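PDB 7LUU: subclass B3 metallo-beta-lactamase from Sphingobium indicum, which probably hydrolyses the beta-lactam ring of antibiotics with two zinc ions, in a subclass B3 active site that is unusual for its glutamate metal ligand. Local coordinates for residues 50-53 against 54-58; 81-85 against 86-90; 95-98 against 99-103; 126-129 against 130-133. One frame throughout, in Å; residues are numbered along the deposited sequence.

Contact 1. Residues 50-53 against 54-58; sequences ERAK and EWLAP. With SO4 (sulfate ion), chain E; SO4 (sulfate ion), chain D.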
loop_
_atom_site.group_PDB
_atom_site.type_symbol
_atom_site.label_atom_id
_atom_site.label_comp_id
_atom_site.label_asym_id
_atom_site.label_seq_id
_atom_site.Cartn_x
_atom_site.Cartn_y
_atom_site.Cartn_z
ATOM N N GLU A 50 -11.145 17.184 -4.083
ATOM C CA GLU A 50 -11.740 16.894 -5.389
ATOM C C GLU A 50 -11.398 15.469 -5.860
ATOM O O GLU A 50 -12.297 14.691 -6.241
ATOM C CB GLU A 50 -11.256 17.932 -6.405
ATOM C CG GLU A 50 -11.895 19.287 -6.217
ATOM C CD GLU A 50 -13.407 19.189 -6.074
ATOM O OE1 GLU A 50 -13.929 19.739 -5.065
ATOM O OE2 GLU A 50 -14.049 18.534 -6.954
ATOM N N ARG A 51 -10.117 15.102 -5.790
ATOM C CA ARG A 51 -9.714 13.754 -6.161
ATOM C C ARG A 51 -10.341 12.713 -5.257
ATOM O O ARG A 51 -10.556 11.565 -5.688
ATOM C CB ARG A 51 -8.195 13.628 -6.095
ATOM C CG ARG A 51 -7.571 14.312 -7.327
ATOM C CD ARG A 51 -6.074 14.400 -7.210
ATOM N NE ARG A 51 -5.770 15.549 -6.329
ATOM C CZ ARG A 51 -4.544 15.896 -6.009
ATOM N NH1 ARG A 51 -4.359 16.918 -5.167
ATOM N NH2 ARG A 51 -3.528 15.161 -6.503
ATOM N N ALA A 52 -10.602 13.086 -3.987
ATOM C CA ALA A 52 -11.185 12.165 -3.031
ATOM C C ALA A 52 -12.607 11.750 -3.410
ATOM O O ALA A 52 -13.041 10.655 -2.986
ATOM C CB ALA A 52 -11.128 12.767 -1.593
ATOM N N LYS A 53 -13.328 12.555 -4.227
ATOM C CA LYS A 53 -14.670 12.136 -4.642
ATOM C C LYS A 53 -14.626 10.811 -5.395
ATOM O O LYS A 53 -15.545 9.988 -5.260
ATOM C CB LYS A 53 -15.326 13.224 -5.500
ATOM C CG LYS A 53 -15.546 14.488 -4.724
ATOM C CD LYS A 53 -15.970 15.653 -5.639
ATOM C CE LYS A 53 -16.217 16.905 -4.825
ATOM N NZ LYS A 53 -16.528 18.038 -5.778
ATOM N N GLU A 54 -13.587 10.596 -6.203
ATOM C CA GLU A 54 -13.374 9.329 -6.881
ATOM C C GLU A 54 -12.639 8.318 -6.002
ATOM O O GLU A 54 -13.050 7.145 -5.916
ATOM C CB GLU A 54 -12.564 9.519 -8.165
ATOM C CG GLU A 54 -13.201 10.450 -9.164
ATOM C CD GLU A 54 -13.172 9.888 -10.559
ATOM O OE1 GLU A 54 -14.280 9.744 -11.122
ATOM O OE2 GLU A 54 -12.058 9.577 -11.083
ATOM N N TRP A 55 -11.500 8.724 -5.428
ATOM C CA TRP A 55 -10.694 7.789 -4.651
ATOM C C TRP A 55 -11.498 7.169 -3.522
ATOM O O TRP A 55 -11.335 5.985 -3.228
ATOM C CB TRP A 55 -9.492 8.495 -4.006
ATOM C CG TRP A 55 -8.310 8.680 -4.874
ATOM C CD1 TRP A 55 -7.913 7.909 -5.931
ATOM C CD2 TRP A 55 -7.303 9.685 -4.697
ATOM N NE1 TRP A 55 -6.704 8.399 -6.441
ATOM C CE2 TRP A 55 -6.326 9.492 -5.694
ATOM C CE3 TRP A 55 -7.147 10.753 -3.792
ATOM C CZ2 TRP A 55 -5.194 10.328 -5.795
ATOM C CZ3 TRP A 55 -6.033 11.605 -3.916
ATOM C CH2 TRP A 55 -5.073 11.363 -4.902
ATOM N N LEU A 56 -12.305 7.979 -2.825
ATOM C CA LEU A 56 -12.968 7.505 -1.622
ATOM C C LEU A 56 -14.436 7.144 -1.891
ATOM O O LEU A 56 -15.218 7.004 -0.963
ATOM C CB LEU A 56 -12.891 8.582 -0.523
ATOM C CG LEU A 56 -11.463 8.917 -0.131
ATOM C CD1 LEU A 56 -11.484 9.911 1.074
ATOM C CD2 LEU A 56 -10.689 7.676 0.288
ATOM N N ALA A 57 -14.810 6.934 -3.159
ATOM C CA ALA A 57 -16.184 6.497 -3.389
ATOM C C ALA A 57 -16.449 5.208 -2.593
ATOM O O ALA A 57 -15.603 4.305 -2.549
ATOM C CB ALA A 57 -16.395 6.284 -4.894
ATOM N N PRO A 58 -17.583 5.094 -1.940
ATOM C CA PRO A 58 -17.755 4.003 -0.986
ATOM C C PRO A 58 -18.038 2.682 -1.666
ATOM O O PRO A 58 -18.743 2.613 -2.696
ATOM C CB PRO A 58 -18.977 4.429 -0.160
ATOM C CG PRO A 58 -19.764 5.366 -1.105
ATOM C CD PRO A 58 -18.689 6.090 -1.886
HETATM S S SO4 E . -7.809 18.399 -5.152
HETATM O O1 SO4 E . -6.509 18.695 -4.551
HETATM O O2 SO4 E . -7.915 18.982 -6.507
HETATM O O3 SO4 E . -8.051 16.952 -5.345
HETATM O O4 SO4 E . -8.819 19.009 -4.335
HETATM S S SO4 D . -0.360 16.724 -5.101
HETATM O O1 SO4 D . 0.277 18.039 -5.091
HETATM O O2 SO4 D . -0.689 16.306 -6.465
HETATM O O3 SO4 D . 0.617 15.779 -4.546
HETATM O O4 SO4 D . -1.593 16.756 -4.296
#

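Contact 2. Residues 81-85 against 86-90; sequences IDTGA and GLVLI. With GOL (glycerol), chain N.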
loop_
_atom_site.group_PDB
_atom_site.type_symbol
_atom_site.label_atom_id
_atom_site.label_comp_id
_atom_site.label_asym_id
_atom_site.label_seq_id
_atom_site.Cartn_x
_atom_site.Cartn_y
_atom_site.Cartn_z
ATOM N N ILE A 81 -6.953 -8.088 8.012
ATOM C CA ILE A 81 -6.687 -9.518 8.242
ATOM C C ILE A 81 -7.042 -9.840 9.673
ATOM O O ILE A 81 -6.507 -9.215 10.600
ATOM C CB ILE A 81 -5.203 -9.869 7.989
ATOM C CG1 ILE A 81 -4.795 -9.411 6.583
ATOM C CG2 ILE A 81 -4.931 -11.406 8.230
ATOM C CD1 ILE A 81 -3.279 -9.480 6.405
ATOM N N ASP A 82 -7.907 -10.830 9.866
ATOM C CA ASP A 82 -8.229 -11.334 11.195
ATOM C C ASP A 82 -7.307 -12.516 11.499
ATOM O O ASP A 82 -7.511 -13.623 10.999
ATOM C CB ASP A 82 -9.704 -11.706 11.269
ATOM C CG ASP A 82 -10.066 -12.367 12.576
ATOM O OD1 ASP A 82 -9.187 -12.376 13.465
ATOM O OD2 ASP A 82 -11.207 -12.958 12.638
ATOM N N THR A 83 -6.323 -12.313 12.393
ATOM C CA THR A 83 -5.272 -13.314 12.559
ATOM C C THR A 83 -5.598 -14.359 13.623
ATOM O O THR A 83 -4.855 -15.331 13.757
ATOM C CB THR A 83 -3.961 -12.651 12.965
ATOM O OG1 THR A 83 -4.118 -12.215 14.334
ATOM C CG2 THR A 83 -3.659 -11.369 12.098
ATOM N N GLY A 84 -6.653 -14.153 14.383
ATOM C CA GLY A 84 -6.971 -14.981 15.530
ATOM C C GLY A 84 -6.390 -14.459 16.826
ATOM O O GLY A 84 -6.831 -14.882 17.906
ATOM N N ALA A 85 -5.448 -13.522 16.748
ATOM C CA ALA A 85 -4.816 -12.859 17.889
ATOM C C ALA A 85 -4.703 -11.362 17.636
ATOM O O ALA A 85 -3.763 -10.691 18.066
ATOM C CB ALA A 85 -3.440 -13.425 18.174
ATOM N N GLY A 86 -5.712 -10.810 16.991
ATOM C CA GLY A 86 -5.716 -9.404 16.664
ATOM C C GLY A 86 -5.869 -9.211 15.172
ATOM O O GLY A 86 -5.766 -10.152 14.378
ATOM N N LEU A 87 -6.081 -7.961 14.812
ATOM C CA LEU A 87 -6.369 -7.611 13.414
ATOM C C LEU A 87 -5.181 -6.858 12.849
ATOM O O LEU A 87 -4.461 -6.149 13.572
ATOM C CB LEU A 87 -7.641 -6.755 13.293
ATOM C CG LEU A 87 -8.862 -7.360 14.046
ATOM C CD1 LEU A 87 -9.981 -6.356 14.013
ATOM C CD2 LEU A 87 -9.345 -8.656 13.377
ATOM N N VAL A 88 -5.017 -6.967 11.535
ATOM C CA VAL A 88 -3.976 -6.194 10.829
ATOM C C VAL A 88 -4.645 -5.418 9.697
ATOM O O VAL A 88 -5.385 -6.006 8.895
ATOM C CB VAL A 88 -2.931 -7.154 10.212
ATOM C CG1 VAL A 88 -1.934 -6.386 9.443
ATOM C CG2 VAL A 88 -2.204 -7.934 11.319
ATOM N N LEU A 89 -4.373 -4.125 9.601
ATOM C CA LEU A 89 -4.811 -3.317 8.451
ATOM C C LEU A 89 -3.639 -3.130 7.519
ATOM O O LEU A 89 -2.506 -3.043 7.991
ATOM C CB LEU A 89 -5.239 -1.960 9.013
ATOM C CG LEU A 89 -6.407 -1.151 8.555
ATOM C CD1 LEU A 89 -7.728 -1.859 8.315
ATOM C CD2 LEU A 89 -6.633 -0.128 9.693
ATOM N N ILE A 90 -3.915 -2.969 6.222
ATOM C CA ILE A 90 -2.934 -2.610 5.219
ATOM C C ILE A 90 -3.395 -1.316 4.581
ATOM O O ILE A 90 -4.472 -1.268 3.948
ATOM C CB ILE A 90 -2.761 -3.708 4.152
ATOM C CG1 ILE A 90 -2.414 -4.994 4.918
ATOM C CG2 ILE A 90 -1.585 -3.239 3.236
ATOM C CD1 ILE A 90 -1.954 -6.177 3.932
HETATM C C1 GOL N . -10.077 -10.162 17.158
HETATM O O1 GOL N . -9.327 -10.051 18.344
HETATM C C2 GOL N . -10.461 -11.652 17.100
HETATM O O2 GOL N . -11.363 -12.010 16.024
HETATM C C3 GOL N . -9.086 -12.383 17.140
HETATM O O3 GOL N . -8.263 -11.795 16.150
#

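Contact 3. Residues 95-98 against 99-103; sequences PQAA and PMILS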
loop_
_atom_site.group_PDB
_atom_site.type_symbol
_atom_site.label_atom_id
_atom_site.label_comp_id
_atom_site.label_asym_id
_atom_site.label_seq_id
_atom_site.Cartn_x
_atom_site.Cartn_y
_atom_site.Cartn_z
ATOM N N PRO A 95 -6.283 11.269 4.925
ATOM C CA PRO A 95 -6.578 11.531 6.347
ATOM C C PRO A 95 -8.076 11.439 6.684
ATOM O O PRO A 95 -8.469 10.886 7.725
ATOM C CB PRO A 95 -6.026 12.955 6.554
ATOM C CG PRO A 95 -4.812 12.987 5.526
ATOM C CD PRO A 95 -5.414 12.323 4.310
ATOM N N GLN A 96 -8.940 12.025 5.847
ATOM C CA GLN A 96 -10.355 12.001 6.156
ATOM C C GLN A 96 -10.970 10.621 5.965
ATOM O O GLN A 96 -12.121 10.436 6.361
ATOM C CB GLN A 96 -11.078 13.043 5.281
ATOM C CG GLN A 96 -11.079 12.721 3.766
ATOM C CD GLN A 96 -9.922 13.383 2.973
ATOM O OE1 GLN A 96 -8.768 13.468 3.434
ATOM N NE2 GLN A 96 -10.242 13.834 1.762
ATOM N N ALA A 97 -10.203 9.642 5.435
ATOM C CA ALA A 97 -10.728 8.290 5.294
ATOM C C ALA A 97 -10.644 7.503 6.573
ATOM O O ALA A 97 -11.273 6.441 6.679
ATOM C CB ALA A 97 -9.962 7.512 4.240
ATOM N N ALA A 98 -9.874 7.967 7.560
ATOM C CA ALA A 98 -9.707 7.110 8.746
ATOM C C ALA A 98 -11.041 6.751 9.403
ATOM O O ALA A 98 -11.286 5.555 9.658
ATOM C CB ALA A 98 -8.722 7.780 9.710
ATOM N N PRO A 99 -11.950 7.686 9.652
ATOM C CA PRO A 99 -13.261 7.282 10.210
ATOM C C PRO A 99 -14.057 6.338 9.307
ATOM O O PRO A 99 -14.790 5.482 9.834
ATOM C CB PRO A 99 -14.025 8.607 10.371
ATOM C CG PRO A 99 -13.091 9.675 10.018
ATOM C CD PRO A 99 -11.832 9.150 9.438
ATOM N N MET A 100 -13.966 6.502 7.978
ATOM C CA MET A 100 -14.682 5.628 7.041
ATOM C C MET A 100 -14.130 4.210 7.110
ATOM O O MET A 100 -14.881 3.241 7.102
ATOM C CB MET A 100 -14.551 6.239 5.622
ATOM C CG MET A 100 -14.942 7.798 5.499
ATOM S SD MET A 100 -14.332 8.357 3.875
ATOM C CE MET A 100 -14.709 10.102 4.016
ATOM N N ILE A 101 -12.801 4.079 7.226
ATOM C CA ILE A 101 -12.190 2.751 7.388
ATOM C C ILE A 101 -12.673 2.079 8.662
ATOM O O ILE A 101 -13.051 0.887 8.645
ATOM C CB ILE A 101 -10.653 2.873 7.390
ATOM C CG1 ILE A 101 -10.229 3.233 5.964
ATOM C CG2 ILE A 101 -9.983 1.497 7.752
ATOM C CD1 ILE A 101 -8.738 3.761 5.897
ATOM N N LEU A 102 -12.645 2.807 9.780
ATOM C CA LEU A 102 -13.049 2.202 11.048
ATOM C C LEU A 102 -14.533 1.812 10.991
ATOM O O LEU A 102 -14.923 0.766 11.517
ATOM C CB LEU A 102 -12.796 3.191 12.196
ATOM C CG LEU A 102 -11.333 3.595 12.466
ATOM C CD1 LEU A 102 -11.200 4.800 13.432
ATOM C CD2 LEU A 102 -10.591 2.384 12.914
ATOM N N SER A 103 -15.365 2.644 10.376
ATOM C CA SER A 103 -16.758 2.271 10.163
ATOM C C SER A 103 -16.874 0.952 9.386
ATOM O O SER A 103 -17.707 0.100 9.714
ATOM C CB SER A 103 -17.492 3.401 9.429
ATOM O OG SER A 103 -18.845 3.033 9.171
#

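Contact 4. Residues 126-129 against 130-133; sequences DHAG and GIAA. With ZN (zinc ion), chain C.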
loop_
_atom_site.group_PDB
_atom_site.type_symbol
_atom_site.label_atom_id
_atom_site.label_comp_id
_atom_site.label_asym_id
_atom_site.label_seq_id
_atom_site.Cartn_x
_atom_site.Cartn_y
_atom_site.Cartn_z
ATOM N N ASP A 126 -2.019 9.451 -0.237
ATOM C CA ASP A 126 -3.211 8.704 -0.629
ATOM C C ASP A 126 -3.169 7.269 -0.123
ATOM O O ASP A 126 -4.156 6.548 -0.274
ATOM C CB ASP A 126 -3.424 8.725 -2.174
ATOM C CG ASP A 126 -2.181 8.250 -2.976
ATOM O OD1 ASP A 126 -1.023 8.526 -2.579
ATOM O OD2 ASP A 126 -2.385 7.638 -4.054
ATOM N N HIS A 127 -2.060 6.833 0.519
ATOM C CA HIS A 127 -2.010 5.519 1.155
ATOM C C HIS A 127 -1.645 5.599 2.604
ATOM O O HIS A 127 -2.062 4.757 3.385
ATOM C CB HIS A 127 -0.982 4.588 0.425
ATOM C CG HIS A 127 -1.170 4.601 -1.065
ATOM N ND1 HIS A 127 -2.077 3.761 -1.684
ATOM C CD2 HIS A 127 -0.678 5.403 -2.030
ATOM C CE1 HIS A 127 -2.121 4.045 -2.988
ATOM N NE2 HIS A 127 -1.275 5.031 -3.219
ATOM N N ALA A 128 -0.875 6.606 2.998
ATOM C CA ALA A 128 -0.511 6.739 4.396
ATOM C C ALA A 128 -1.267 7.847 5.110
ATOM O O ALA A 128 -1.059 8.014 6.305
ATOM C CB ALA A 128 1.005 7.013 4.507
ATOM N N GLY A 129 -2.057 8.630 4.382
ATOM C CA GLY A 129 -2.654 9.818 4.953
ATOM C C GLY A 129 -3.473 9.554 6.203
ATOM O O GLY A 129 -3.437 10.368 7.144
ATOM N N GLY A 130 -4.208 8.452 6.229
ATOM C CA GLY A 130 -5.031 8.130 7.374
ATOM C C GLY A 130 -4.377 7.267 8.412
ATOM O O GLY A 130 -5.010 6.942 9.426
ATOM N N ILE A 131 -3.123 6.874 8.212
ATOM C CA ILE A 131 -2.505 5.900 9.123
ATOM C C ILE A 131 -2.292 6.467 10.525
ATOM O O ILE A 131 -2.540 5.785 11.515
ATOM C CB ILE A 131 -1.190 5.409 8.498
ATOM C CG1 ILE A 131 -1.484 4.447 7.339
ATOM C CG2 ILE A 131 -0.357 4.681 9.533
ATOM C CD1 ILE A 131 -0.146 3.877 6.698
ATOM N N ALA A 132 -1.794 7.697 10.643
ATOM C CA ALA A 132 -1.614 8.266 11.972
ATOM C C ALA A 132 -2.898 8.287 12.763
ATOM O O ALA A 132 -2.903 7.958 13.965
ATOM C CB ALA A 132 -1.042 9.684 11.855
ATOM N N ALA A 133 -4.007 8.696 12.129
ATOM C CA ALA A 133 -5.274 8.711 12.841
ATOM C C ALA A 133 -5.655 7.301 13.260
ATOM O O ALA A 133 -6.203 7.094 14.356
ATOM C CB ALA A 133 -6.365 9.334 11.963
HETATM ZN ZN ZN C . -1.145 6.171 -4.872
HETATM O O HOH W 1 0.540 7.615 -4.459
HETATM O O HOH W 2 -0.477 9.190 8.639
HETATM O O HOH W 3 -3.830 10.282 9.813
HETATM O O HOH W 4 0.337 5.015 -5.742
#

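Contact 1. Residues 50-53 against 54-58
Arg51 lays its CB over one face of the Trp55 six-membered ring, 3.9 Å from the ring centroid and 20° off the ring normal, a CH-pi contact displaced toward the rim. The two side chains run alongside each other in the same direction, with guanidinium and indole planes 33° apart. On the backbone the Arg51 carbonyl receives Trp55 N at 3.0 Å, almost straight and in the carbonyl plane, while Glu54 N adds only a weak second bond to that oxygen. Leu56 N takes the next carbonyl, Ala52 O, at 2.8 Å. The bonds of Trp55 N and Leu56 N, both i to i+4, make up the last turn of helix 49-55, and Leu56 is where the backbone leaves helical angles. Ala52 CB rests on Leu56 CD1 along the same turn.

The polar groups at the other end are satisfied by sulfate ions, probably from the crystallisation liquor. Glu50 N and Arg51 N donate to separate oxygens, O4 and O3, of the chain E sulfate. O3 also receives Arg51 NE at 2.9 Å, and NH1 reaches O1, fixing the guanidinium edge-on to this ion. A bend at chi3 (-80°) turns the guanidinium toward both anions; NH1 and NH2 continue to the chain D sulfate, with NH2 to its O2 at 3.1 Å. On the exposed side Lys53 extends back along the helix, and its NZ forms a salt bridge with Glu50 OE2 at 2.8 Å; OE2 receives it on its syn lone pair. Trp55 itself reaches Asp126, a zinc ligand, on helix 125-128.

Contact 2. Residues 81-85 against 86-90
Thr83 and Gly86 close the turn of a beta hairpin, and the threonine side chain can be traced outward from its CB, which stands 3.4 Å from Gly86 O. At chi1 72° Thr83 OG1 lies between the backbone N and the carbonyl carbon, and from there it donates to Gly86 O at 2.6 Å. The same oxygen takes Thr83 N at 3.0 Å, nearly in line with the C=O, whereas the hydroxyl comes in tilted 29° from the carbonyl plane; one carbonyl is thus gripped twice by one residue. OG1 also accepts from Ala85 N, an ST turn within the loop. The other branch, Thr83 CG2, is the apolar tip; it passes beside Gly86 O and meets Val88 CG2 at 3.8 Å, the two side chains crossing at about a right angle.

Beyond the turn the strands pair in antiparallel register. Ile81 and Val88 form the hydrogen-bonded pair, with Ile81 N to Val88 O at 2.8 Å and the reciprocal Val88 N to Ile81 O at 2.9 Å. Asp82 and Leu87 form the non-hydrogen-bonded pair, where Leu87 CD2 lies 3.6 Å from Asp82 CA. Asp82 OD1 receives Gly84 N from above the carboxylate plane, an Asx turn, and O3 of a glycerol, probably from the crystallisation liquor, bridges OD1 to Gly86 N.

The hairpin joins strands 79-82 and 87-90 of the seven-stranded sheet. Leu87 and Leu89 pack on Ile115 of the parallel strand 115-119, while Ile81 and Ile90 face Trp209 on strand 205-213 of the second sheet.

Contact 3. Residues 95-98 against 99-103
Ala97 and Ile101 join across the start of helix 98-107, the first helix after strand 87-90 in this metallo-beta-lactamase fold. The residues before it, 95-97, already have helical backbone angles but lack the regular bonds.

Two backbone hydrogen bonds link the segments, both i to i+4. Ile101 N donates to Ala97 O at 2.9 Å, with a C=O...N angle of 174°, and Leu102 N donates to Ala98 O at 3.1 Å. Pro99, having no N-H, sits in the first turn, where a helix asks for no such donor. Ahead of these, Ala98 N turns back to Pro95 O. Gln96 sends its NE2 to Met47 O, fastening the entry loop to the N-terminal part of the chain.

Among the apolar contacts, Ala97 CB is 4.3 Å from Ile101 CD1 and 4.5 Å from Met100 SD. Ala98 packs outward on Ala133 and Leu134 of helix 131-138, and Leu102 joins it against Leu134.

Met100 folds back over the turn: CG is anti to the carbonyl carbon (chi1 -51°), the chain runs extended beyond it, and its methyl CE ends 3.5 Å from Gln96 O. Pro99 CD, bonded to the imide N, stands 3.4 Å from Ala98 CB, a short distance that largely follows from the Ala98-Pro99 peptide link.

Contact 4. Residues 126-129 against 130-133
Ile131 folds its side chain back onto Ala128, and this is the close-packed part of the contact. CD1 comes to 4.0 Å from Ala128 CB and also approaches the alanine CA and His127 O; CG1 is anti to the carbonyl carbon (chi1 -74°), which directs the chain back along the preceding turn. The only direct hydrogen bond between the segments is Ile131 N to Ala128 O, at 3.0 Å. It is straight at the hydrogen but meets the oxygen from above the carbonyl plane, 61° out of it, so not on a lone pair. Gly129 and Gly130 form the link between the short, weakly bonded helix 125-128 and helix 131-138.

Water takes over where the helical pattern opens. One molecule accepts from Ala132 N and donates to Ala128 O at 2.7 Å; another does the same between Ala133 N and Gly129 O. Both stand in for i to i+4 bonds that would be direct in a regular helix, since Ala132 N is 4.4 Å from Ala128 O and Ala133 N 5.3 Å from Gly129 O.

At the other end, the side chains of Asp126 and His127 turn away from this turn to the metal. Asp126 OD2 binds zinc at 2.1 Å and His127 NE2 at 2.0 Å, with His267 and two waters among the other ligands. Asp126 OD1 accepts a hydrogen bond from the zinc-bound water 1 at 2.6 Å. One carboxylate therefore binds the metal through one oxygen and orients a metal-bound water through the other, an arrangement consistent with a hydrolytic dizinc centre.

How the contacts relate
From the N terminus, contact 1 ends helix 49-55, contact 2 closes the hairpin of strands 79-82 and 87-90, contact 3 opens helix 98-107, and contact 4 turns helix 125-128 into helix 131-138. Each is complete before the next begins, so none nest or cross. In space, contact 3 is the meeting point: Leu56 of contact 1 packs on Gln96 and Ala97, Leu89 of contact 2 on Ile101, and Pro95 on Gly129 of contact 4. Contact 1 also reaches contact 4 where helix 49-55 meets helix 125-128, bringing the N-terminal helix to the zinc site. Contact 2 touches neither contact 1 nor contact 4.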